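Alpha-/beta-galactoside alpha-2,3-sialyltransferase (PDB 2ZWI) probably transfers sialic acid from CMP-sialic acid to galactosides, forming alpha-2,3 linkages, as a bacterial glycosyltransferase of the GT-B clan. Local coordinates at residues T4-D10 and N30-W36; T242-T248 and H281-Y286; Q252-T257 and I290-M296. All coordinates share one frame. Where two conformers were deposited one is given. Numbering follows the deposited sequence.

Contact 1. Residues T4-D10 and N30-W36; sequences TIEVYVD and NKKLISW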
loop_
_atom_site.group_PDB
_atom_site.type_symbol
_atom_site.label_atom_id
_atom_site.label_comp_id
_atom_site.label_asym_id
_atom_site.label_seq_id
_atom_site.Cartn_x
_atom_site.Cartn_y
_atom_site.Cartn_z
ATOM N N THR A 4 -5.554 25.991 -6.051
ATOM C CA THR A 4 -5.817 24.577 -5.853
ATOM C C THR A 4 -5.273 24.123 -4.508
ATOM O O THR A 4 -4.144 24.424 -4.141
ATOM C CB THR A 4 -5.328 23.682 -7.030
ATOM O OG1 THR A 4 -4.964 22.386 -6.534
ATOM C CG2 THR A 4 -4.146 24.299 -7.742
ATOM N N ILE A 5 -6.122 23.427 -3.760
ATOM C CA ILE A 5 -5.744 22.836 -2.488
ATOM C C ILE A 5 -5.579 21.337 -2.703
ATOM O O ILE A 5 -6.428 20.708 -3.319
ATOM C CB ILE A 5 -6.835 23.090 -1.406
ATOM C CG1 ILE A 5 -6.966 24.587 -1.113
ATOM C CG2 ILE A 5 -6.541 22.329 -0.109
ATOM C CD1 ILE A 5 -8.156 24.891 -0.244
ATOM N N GLU A 6 -4.487 20.777 -2.184
ATOM C CA GLU A 6 -4.225 19.340 -2.243
ATOM C C GLU A 6 -4.472 18.703 -0.877
ATOM O O GLU A 6 -3.910 19.136 0.130
ATOM C CB GLU A 6 -2.785 19.085 -2.700
ATOM C CG GLU A 6 -2.459 19.643 -4.079
ATOM C CD GLU A 6 -0.963 19.596 -4.419
ATOM O OE1 GLU A 6 -0.200 18.814 -3.794
ATOM O OE2 GLU A 6 -0.552 20.347 -5.325
ATOM N N VAL A 7 -5.324 17.682 -0.847
ATOM C CA VAL A 7 -5.692 16.996 0.396
ATOM C C VAL A 7 -5.046 15.614 0.375
ATOM O O VAL A 7 -5.130 14.906 -0.629
ATOM C CB VAL A 7 -7.237 16.850 0.535
ATOM C CG1 VAL A 7 -7.610 15.937 1.696
ATOM C CG2 VAL A 7 -7.895 18.214 0.710
ATOM N N TYR A 8 -4.419 15.238 1.486
ATOM C CA TYR A 8 -3.732 13.955 1.611
ATOM C C TYR A 8 -4.225 13.222 2.854
ATOM O O TYR A 8 -4.034 13.705 3.974
ATOM C CB TYR A 8 -2.209 14.180 1.683
ATOM C CG TYR A 8 -1.623 14.733 0.389
ATOM C CD1 TYR A 8 -1.255 13.880 -0.645
ATOM C CD2 TYR A 8 -1.455 16.100 0.204
ATOM C CE1 TYR A 8 -0.735 14.368 -1.834
ATOM C CE2 TYR A 8 -0.931 16.607 -0.991
ATOM C CZ TYR A 8 -0.581 15.735 -2.003
ATOM O OH TYR A 8 -0.056 16.210 -3.187
ATOM N N VAL A 9 -4.856 12.066 2.656
ATOM C CA VAL A 9 -5.363 11.252 3.762
ATOM C C VAL A 9 -5.010 9.769 3.587
ATOM O O VAL A 9 -4.924 9.269 2.453
ATOM C CB VAL A 9 -6.896 11.419 3.978
ATOM C CG1 VAL A 9 -7.237 12.816 4.534
ATOM C CG2 VAL A 9 -7.679 11.150 2.681
ATOM N N ASP A 10 -4.773 9.097 4.715
ATOM C CA ASP A 10 -4.487 7.652 4.771
ATOM C C ASP A 10 -4.540 7.138 6.203
ATOM O O ASP A 10 -4.146 7.825 7.142
ATOM C CB ASP A 10 -3.112 7.311 4.182
ATOM C CG ASP A 10 -2.851 5.799 4.107
ATOM O OD1 ASP A 10 -3.801 5.006 3.934
ATOM O OD2 ASP A 10 -1.675 5.394 4.218
ATOM N N ASN A 30 1.169 24.511 -4.113
ATOM C CA ASN A 30 -0.224 24.520 -3.663
ATOM C C ASN A 30 -0.293 24.256 -2.166
ATOM O O ASN A 30 0.528 23.500 -1.637
ATOM C CB ASN A 30 -1.044 23.449 -4.377
ATOM C CG ASN A 30 -1.100 23.656 -5.863
ATOM O OD1 ASN A 30 -1.277 24.776 -6.336
ATOM N ND2 ASN A 30 -0.952 22.576 -6.614
ATOM N N LYS A 31 -1.268 24.874 -1.497
ATOM C CA LYS A 31 -1.516 24.596 -0.086
ATOM C C LYS A 31 -1.907 23.127 0.055
ATOM O O LYS A 31 -2.675 22.601 -0.753
ATOM C CB LYS A 31 -2.611 25.513 0.476
ATOM C CG LYS A 31 -2.944 25.286 1.965
ATOM C CD LYS A 31 -1.869 25.864 2.888
ATOM C CE LYS A 31 -2.134 25.533 4.352
ATOM N NZ LYS A 31 -2.140 24.065 4.613
ATOM N N LYS A 32 -1.352 22.464 1.066
ATOM C CA LYS A 32 -1.641 21.046 1.294
ATOM C C LYS A 32 -2.232 20.836 2.686
ATOM O O LYS A 32 -1.743 21.407 3.666
ATOM C CB LYS A 32 -0.370 20.216 1.118
ATOM C CG LYS A 32 0.226 20.323 -0.288
ATOM C CD LYS A 32 1.578 19.662 -0.385
ATOM C CE LYS A 32 2.259 19.995 -1.716
ATOM N NZ LYS A 32 2.643 21.438 -1.827
ATOM N N LEU A 33 -3.297 20.044 2.751
ATOM C CA LEU A 33 -3.935 19.646 4.011
ATOM C C LEU A 33 -3.741 18.137 4.188
ATOM O O LEU A 33 -4.153 17.349 3.328
ATOM C CB LEU A 33 -5.424 20.003 3.995
ATOM C CG LEU A 33 -5.789 21.436 3.581
ATOM C CD1 LEU A 33 -7.284 21.613 3.564
ATOM C CD2 LEU A 33 -5.141 22.468 4.496
ATOM N N ILE A 34 -3.102 17.747 5.287
ATOM C CA ILE A 34 -2.599 16.386 5.446
ATOM C C ILE A 34 -3.118 15.722 6.734
ATOM O O ILE A 34 -3.090 16.325 7.816
ATOM C CB ILE A 34 -1.045 16.363 5.446
ATOM C CG1 ILE A 34 -0.474 16.998 4.163
ATOM C CG2 ILE A 34 -0.525 14.948 5.598
ATOM C CD1 ILE A 34 1.037 17.199 4.206
ATOM N N SER A 35 -3.602 14.489 6.615
ATOM C CA SER A 35 -3.992 13.716 7.781
ATOM C C SER A 35 -3.645 12.246 7.560
ATOM O O SER A 35 -4.399 11.512 6.909
ATOM C CB SER A 35 -5.483 13.877 8.063
ATOM O OG SER A 35 -5.802 13.253 9.291
ATOM N N TRP A 36 -2.493 11.842 8.102
ATOM C CA TRP A 36 -1.981 10.485 7.976
ATOM C C TRP A 36 -1.969 9.838 9.355
ATOM O O TRP A 36 -1.241 10.279 10.241
ATOM C CB TRP A 36 -0.549 10.498 7.406
ATOM C CG TRP A 36 -0.391 10.987 5.954
ATOM C CD1 TRP A 36 -1.216 10.722 4.892
ATOM C CD2 TRP A 36 0.696 11.764 5.427
ATOM N NE1 TRP A 36 -0.720 11.305 3.743
ATOM C CE2 TRP A 36 0.451 11.948 4.042
ATOM C CE3 TRP A 36 1.854 12.325 5.992
ATOM C CZ2 TRP A 36 1.312 12.683 3.214
ATOM C CZ3 TRP A 36 2.716 13.045 5.164
ATOM C CH2 TRP A 36 2.437 13.217 3.786
HETATM O O HOH W 1 -2.763 27.055 -5.847
HETATM O O HOH W 2 -3.081 26.726 -2.752
#
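Strand 4-10 runs parallel to strand 31-36, with their axes 4.7 Å apart at an angle of 14°. At Thr4 the pair is frayed and two waters fill in. One links Thr4 N to Asn30 OD1; the other links Thr4 O to Lys31 N. Ile5 sends CG2 to within 3.8 Å of Leu33 CD1. At Glu6 the regular ladder begins: Glu6 N donates to Lys31 O (2.9 Å), and Leu33 N donates to Glu6 O (2.8 Å). Glu6 OE2 accepts from Asn30 ND2 (2.6 Å) and also hydrogen-bonds Ser28, while Glu6 OE1 accepts from Tyr8 OH (2.7 Å). Val7 lies on the same face as Ile5, Leu33 and Ser35, a face packed against helix 58-70. Tyr8 continues the ladder, with Tyr8 N to Leu33 O and Ser35 N to Tyr8 O both at 2.8 Å. Tyr8 CB sits 4.1 Å from Ile34 CG1 and 4.1 Å from Trp36 CZ2, on the face covered by helix 14-26. Val9 CG1 approaches Ser35 CB at 4.1 Å. A longer bond, Asp10 N to Ser35 O (3.3 Å), ends the ladder. The Asp10 carboxylate hydrogen-bonds to Thr16 and Asn82, and Trp36 NE1 to Gln19. With helix 14-26 between them, the strands form a beta-alpha-beta crossover, the repeating unit of a Rossmann-like domain in the GT-B fold.

Contact 2. Residues T242-T248 and H281-Y286; sequences TNSGTAT and HPSATY. With C5P (cytidine-5'-monophosphate), chain C.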
loop_
_atom_site.group_PDB
_atom_site.type_symbol
_atom_site.label_atom_id
_atom_site.label_comp_id
_atom_site.label_asym_id
_atom_site.label_seq_id
_atom_site.Cartn_x
_atom_site.Cartn_y
_atom_site.Cartn_z
ATOM N N THR A 242 5.075 -11.925 10.229
ATOM C CA THR A 242 3.678 -11.547 10.367
ATOM C C THR A 242 3.354 -11.325 11.855
ATOM O O THR A 242 4.269 -11.292 12.685
ATOM C CB THR A 242 2.727 -12.572 9.674
ATOM O OG1 THR A 242 1.400 -12.043 9.649
ATOM C CG2 THR A 242 2.725 -13.926 10.408
ATOM N N ASN A 243 2.073 -11.160 12.189
ATOM C CA ASN A 243 1.661 -11.057 13.590
ATOM C C ASN A 243 0.761 -12.236 14.020
ATOM O O ASN A 243 0.456 -13.135 13.214
ATOM C CB ASN A 243 1.012 -9.688 13.880
ATOM C CG ASN A 243 -0.174 -9.397 12.979
ATOM O OD1 ASN A 243 -1.060 -10.230 12.810
ATOM N ND2 ASN A 243 -0.196 -8.206 12.395
ATOM N N SER A 244 0.335 -12.232 15.281
ATOM C CA SER A 244 -0.406 -13.376 15.844
ATOM C C SER A 244 -1.771 -13.643 15.185
ATOM O O SER A 244 -2.345 -14.716 15.355
ATOM C CB SER A 244 -0.542 -13.220 17.362
ATOM O OG SER A 244 -1.177 -12.000 17.673
ATOM N N GLY A 245 -2.284 -12.683 14.420
ATOM C CA GLY A 245 -3.505 -12.901 13.640
ATOM C C GLY A 245 -3.331 -13.913 12.514
ATOM O O GLY A 245 -4.317 -14.448 11.991
ATOM N N THR A 246 -2.080 -14.169 12.129
ATOM C CA THR A 246 -1.755 -15.076 11.018
ATOM C C THR A 246 -0.921 -16.274 11.473
ATOM O O THR A 246 -1.162 -17.406 11.025
ATOM C CB THR A 246 -1.006 -14.340 9.888
ATOM O OG1 THR A 246 -1.858 -13.340 9.316
ATOM C CG2 THR A 246 -0.582 -15.298 8.792
ATOM N N ALA A 247 0.059 -16.029 12.343
ATOM C CA ALA A 247 0.984 -17.092 12.786
ATOM C C ALA A 247 1.534 -16.877 14.198
ATOM O O ALA A 247 1.568 -15.757 14.712
ATOM C CB ALA A 247 2.143 -17.267 11.781
ATOM N N THR A 248 1.970 -17.962 14.824
ATOM C CA THR A 248 2.616 -17.859 16.123
ATOM C C THR A 248 4.106 -17.630 15.901
ATOM O O THR A 248 4.593 -17.799 14.783
ATOM C CB THR A 248 2.418 -19.136 16.944
ATOM O OG1 THR A 248 3.074 -20.218 16.285
ATOM C CG2 THR A 248 0.915 -19.456 17.102
ATOM N N HIS A 281 6.653 -7.673 11.398
ATOM C CA HIS A 281 5.440 -6.926 11.109
ATOM C C HIS A 281 5.354 -5.760 12.106
ATOM O O HIS A 281 5.662 -5.952 13.270
ATOM C CB HIS A 281 4.234 -7.866 11.249
ATOM C CG HIS A 281 2.956 -7.318 10.693
ATOM N ND1 HIS A 281 2.259 -6.294 11.297
ATOM C CD2 HIS A 281 2.229 -7.679 9.608
ATOM C CE1 HIS A 281 1.168 -6.035 10.595
ATOM N NE2 HIS A 281 1.129 -6.860 9.563
ATOM N N PRO A 282 4.980 -4.543 11.642
ATOM C CA PRO A 282 4.835 -3.348 12.485
ATOM C C PRO A 282 3.988 -3.533 13.749
ATOM O O PRO A 282 4.255 -2.881 14.760
ATOM C CB PRO A 282 4.171 -2.344 11.542
ATOM C CG PRO A 282 4.720 -2.713 10.213
ATOM C CD PRO A 282 4.702 -4.220 10.227
ATOM N N SER A 283 2.982 -4.399 13.704
ATOM C CA SER A 283 2.163 -4.631 14.900
ATOM C C SER A 283 2.518 -5.894 15.721
ATOM O O SER A 283 1.945 -6.108 16.796
ATOM C CB SER A 283 0.663 -4.565 14.553
ATOM O OG SER A 283 0.259 -5.693 13.803
ATOM N N ALA A 284 3.483 -6.702 15.263
ATOM C CA ALA A 284 3.890 -7.894 16.033
ATOM C C ALA A 284 4.713 -7.539 17.284
ATOM O O ALA A 284 5.532 -6.604 17.272
ATOM C CB ALA A 284 4.640 -8.896 15.159
ATOM N N THR A 285 4.488 -8.307 18.350
ATOM C CA THR A 285 5.178 -8.091 19.622
ATOM C C THR A 285 5.965 -9.331 20.061
ATOM O O THR A 285 6.491 -9.386 21.174
ATOM C CB THR A 285 4.197 -7.586 20.723
ATOM O OG1 THR A 285 4.596 -8.073 22.009
ATOM C CG2 THR A 285 2.792 -8.052 20.441
ATOM N N TYR A 286 6.052 -10.328 19.184
ATOM C CA TYR A 286 6.877 -11.503 19.473
ATOM C C TYR A 286 8.181 -11.575 18.658
ATOM O O TYR A 286 8.804 -12.636 18.607
ATOM C CB TYR A 286 6.071 -12.821 19.356
ATOM C CG TYR A 286 5.286 -13.038 18.057
ATOM C CD1 TYR A 286 5.727 -12.523 16.834
ATOM C CD2 TYR A 286 4.126 -13.804 18.058
ATOM C CE1 TYR A 286 5.016 -12.755 15.658
ATOM C CE2 TYR A 286 3.412 -14.037 16.898
ATOM C CZ TYR A 286 3.860 -13.497 15.704
ATOM O OH TYR A 286 3.155 -13.735 14.558
HETATM O O3P C5P C . 1.186 -8.168 6.174
HETATM P P C5P C . 0.220 -7.056 6.025
HETATM O O1P C5P C . -0.591 -7.313 4.791
HETATM O O2P C5P C . -0.525 -6.875 7.320
HETATM O "O5'" C5P C . 1.108 -5.756 5.753
HETATM C "C5'" C5P C . 0.566 -4.439 5.811
HETATM C "C4'" C5P C . 1.733 -3.465 5.832
HETATM O "O4'" C5P C . 2.579 -3.720 6.970
HETATM C "C3'" C5P C . 2.652 -3.657 4.634
HETATM O "O3'" C5P C . 2.203 -2.917 3.505
HETATM C "C2'" C5P C . 3.967 -3.123 5.137
HETATM O "O2'" C5P C . 3.924 -1.695 5.228
HETATM C "C1'" C5P C . 3.958 -3.573 6.582
HETATM N N1 C5P C . 4.728 -4.790 6.874
HETATM C C2 C5P C . 6.127 -4.673 7.020
HETATM N N3 C5P C . 6.870 -5.751 7.339
HETATM C C4 C5P C . 6.291 -6.958 7.507
HETATM C C5 C5P C . 4.915 -7.109 7.374
HETATM C C6 C5P C . 4.139 -5.987 7.053
HETATM O O2 C5P C . 6.691 -3.573 6.834
HETATM N N4 C5P C . 7.074 -8.011 7.837
HETATM O O HOH W 3 6.762 -10.352 12.631
#
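The CMP pocket is bordered here by two loops, each following a strand of the C-terminal parallel sheet. Of these two loops, His281 hydrogen-bonds the nucleotide: His281 NE2 donates to O2P of the phosphate at 2.8 Å. Pro282 CD lies 3.4 Å from N1 of the cytosine. The His281 ring is placed by its own turn, since Ser283 N donates to His281 ND1 (3.1 Å) within a type I turn from His281 to Ala284. Asn243 ND2 lies over one face of the ring and makes a weak hydrogen bond to Ser283 OG (2.9 Å). Asn243 OD1 accepts from Gly245 N (3.2 Å), an Asx turn that shapes the first loop. A water bridges Thr242 O and His281 N. Farther from the ligand, Tyr286 OH donates to Ala247 O (2.6 Å), though the hydroxyl is crowded in the model. Thr248 and Tyr286 both stand at N-cap positions; Thr248 OG1 caps Gln251 N. Loops at the C-terminal ends of parallel strands, each leading into a helix, are where GT-B enzymes bind their nucleotide.

Contact 3. Residues Q252-T257 and I290-M296; sequences QIDILT and IIDAHNM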
loop_
_atom_site.group_PDB
_atom_site.type_symbol
_atom_site.label_atom_id
_atom_site.label_comp_id
_atom_site.label_asym_id
_atom_site.label_seq_id
_atom_site.Cartn_x
_atom_site.Cartn_y
_atom_site.Cartn_z
ATOM N N GLN A 252 6.769 -19.488 12.876
ATOM C CA GLN A 252 7.775 -18.745 12.118
ATOM C C GLN A 252 9.225 -19.205 12.398
ATOM O O GLN A 252 10.045 -19.261 11.478
ATOM C CB GLN A 252 7.595 -17.241 12.337
ATOM C CG GLN A 252 6.300 -16.733 11.678
ATOM C CD GLN A 252 5.933 -15.327 12.064
ATOM O OE1 GLN A 252 6.391 -14.364 11.450
ATOM N NE2 GLN A 252 5.073 -15.197 13.068
ATOM N N ILE A 253 9.521 -19.534 13.654
ATOM C CA ILE A 253 10.815 -20.133 14.031
ATOM C C ILE A 253 11.012 -21.457 13.301
ATOM O O ILE A 253 12.093 -21.721 12.760
ATOM C CB ILE A 253 10.928 -20.344 15.572
ATOM C CG1 ILE A 253 11.121 -19.007 16.294
ATOM C CG2 ILE A 253 12.098 -21.273 15.936
ATOM C CD1 ILE A 253 10.641 -19.029 17.763
ATOM N N ASP A 254 9.963 -22.280 13.275
ATOM C CA ASP A 254 9.991 -23.578 12.590
ATOM C C ASP A 254 10.210 -23.451 11.074
ATOM O O ASP A 254 10.990 -24.216 10.482
ATOM C CB ASP A 254 8.706 -24.366 12.868
ATOM C CG ASP A 254 8.632 -24.914 14.301
ATOM O OD1 ASP A 254 7.532 -25.381 14.667
ATOM O OD2 ASP A 254 9.645 -24.889 15.055
ATOM N N ILE A 255 9.515 -22.492 10.463
ATOM C CA ILE A 255 9.694 -22.157 9.038
ATOM C C ILE A 255 11.145 -21.792 8.756
ATOM O O ILE A 255 11.707 -22.222 7.762
ATOM C CB ILE A 255 8.788 -20.988 8.577
ATOM C CG1 ILE A 255 7.324 -21.415 8.533
ATOM C CG2 ILE A 255 9.200 -20.474 7.172
ATOM C CD1 ILE A 255 6.362 -20.258 8.583
ATOM N N LEU A 256 11.735 -20.978 9.618
ATOM C CA LEU A 256 13.135 -20.600 9.461
ATOM C C LEU A 256 14.112 -21.770 9.640
ATOM O O LEU A 256 15.156 -21.808 8.964
ATOM C CB LEU A 256 13.492 -19.447 10.382
ATOM C CG LEU A 256 13.080 -18.103 9.806
ATOM C CD1 LEU A 256 12.911 -17.086 10.941
ATOM C CD2 LEU A 256 14.066 -17.633 8.738
ATOM N N THR A 257 13.788 -22.726 10.516
ATOM C CA THR A 257 14.683 -23.883 10.638
ATOM C C THR A 257 14.569 -24.827 9.445
ATOM O O THR A 257 15.572 -25.361 9.008
ATOM C CB THR A 257 14.688 -24.650 12.013
ATOM O OG1 THR A 257 14.217 -26.002 11.865
ATOM C CG2 THR A 257 13.992 -23.926 13.106
ATOM N N ILE A 290 11.653 -14.750 17.827
ATOM C CA ILE A 290 12.046 -15.270 16.517
ATOM C C ILE A 290 13.508 -14.917 16.209
ATOM O O ILE A 290 14.295 -15.796 15.839
ATOM C CB ILE A 290 11.107 -14.752 15.381
ATOM C CG1 ILE A 290 9.624 -15.023 15.713
ATOM C CG2 ILE A 290 11.491 -15.376 14.039
ATOM C CD1 ILE A 290 8.631 -14.349 14.767
ATOM N N ILE A 291 13.861 -13.639 16.387
ATOM C CA ILE A 291 15.201 -13.109 16.087
ATOM C C ILE A 291 16.304 -13.819 16.871
ATOM O O ILE A 291 17.389 -14.075 16.346
ATOM C CB ILE A 291 15.280 -11.566 16.333
ATOM C CG1 ILE A 291 14.557 -10.805 15.225
ATOM C CG2 ILE A 291 16.728 -11.081 16.409
ATOM C CD1 ILE A 291 14.223 -9.357 15.594
ATOM N N ASP A 292 16.012 -14.140 18.123
ATOM C CA ASP A 292 16.983 -14.775 18.998
ATOM C C ASP A 292 17.184 -16.225 18.612
ATOM O O ASP A 292 18.322 -16.707 18.565
ATOM C CB ASP A 292 16.521 -14.695 20.457
ATOM C CG ASP A 292 16.696 -13.309 21.050
ATOM O OD1 ASP A 292 17.414 -12.469 20.446
ATOM O OD2 ASP A 292 16.115 -13.067 22.133
ATOM N N ALA A 293 16.077 -16.914 18.327
ATOM C CA ALA A 293 16.116 -18.339 18.007
ATOM C C ALA A 293 16.931 -18.616 16.750
ATOM O O ALA A 293 17.403 -19.750 16.556
ATOM C CB ALA A 293 14.711 -18.901 17.876
ATOM N N HIS A 294 17.111 -17.586 15.916
ATOM C CA HIS A 294 17.820 -17.744 14.647
ATOM C C HIS A 294 19.039 -16.846 14.374
ATOM O O HIS A 294 19.636 -16.925 13.292
ATOM C CB HIS A 294 16.839 -17.744 13.476
ATOM C CG HIS A 294 16.029 -18.995 13.394
ATOM N ND1 HIS A 294 16.582 -20.215 13.066
ATOM C CD2 HIS A 294 14.718 -19.228 13.636
ATOM C CE1 HIS A 294 15.643 -21.142 13.093
ATOM N NE2 HIS A 294 14.502 -20.568 13.431
ATOM N N ASN A 295 19.419 -16.026 15.348
ATOM C CA ASN A 295 20.539 -15.090 15.188
ATOM C C ASN A 295 20.454 -14.274 13.903
ATOM O O ASN A 295 21.382 -14.250 13.091
ATOM C CB ASN A 295 21.886 -15.811 15.278
ATOM C CG ASN A 295 22.185 -16.293 16.671
ATOM O OD1 ASN A 295 21.487 -15.950 17.630
ATOM N ND2 ASN A 295 23.228 -17.098 16.795
ATOM N N MET A 296 19.329 -13.598 13.738
ATOM C CA MET A 296 19.072 -12.829 12.534
ATOM C C MET A 296 19.349 -11.357 12.779
ATOM O O MET A 296 19.165 -10.857 13.884
ATOM C CB MET A 296 17.627 -13.037 12.100
ATOM C CG MET A 296 17.374 -14.438 11.552
ATOM S SD MET A 296 15.660 -14.679 11.134
ATOM C CE MET A 296 14.897 -14.433 12.720
#
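Ile290 and Leu256 form the apolar centre between the two helices, with Leu256 CD1 3.8 Å from Ile290 CG2. Met296 closes one end, its SD 3.7 Å from Leu256 CD1. Gln252 adds its aliphatic part, placing CB 3.9 Å from Ile290 CD1. Beneath this cluster lie Phe239 and Phe278 of the parallel sheet. Farther out, Ile253 CG1 meets Ala293 CB at 3.9 Å. The polar edge belongs to His294. Leu256 CB sits over the face of the His294 ring, 3.6 Å from the centroid, in a CH-pi contact. His294 NE2 donates to Ile253 O at 2.8 Å. That carbonyl of Ile253 also accepts from Thr257 N (O to N 3.0 Å), so the imidazole joins a helical hydrogen bond rather than replacing it. Just after His294, Asn295 takes a positive phi in a Schellman motif, and Met296 turns back to the core. The axes of segments 252-257 and 290-294 come within 9.8 Å and cross at -30°. Neighbouring helices packed side by side on one face of a parallel sheet are characteristic of a Rossmann-like alpha/beta domain.

From the N terminus, contact 1 closes first, joining two adjacent strands that are linked through helix 14-26 in the seven-stranded N-terminal sheet. The chain completes that sheet before contact 2 opens, so the two are in series, with centres about 32 Å apart. Contacts 2 and 3 cross: their segments alternate as 242-248, 252-257, 281-286 and 290-296. Both tie together the consecutive units that start from strands 236-240 and 275-279, contact 2 through the loops and contact 3 through the helices. Gln252 connects them, its OE1 3.0 Å from Thr242 N in a probable hydrogen bond. CMP lies between the two sheet domains, hydrogen-bonded to His281. The side chain of Asp10 is about 9 Å from the bound C5P.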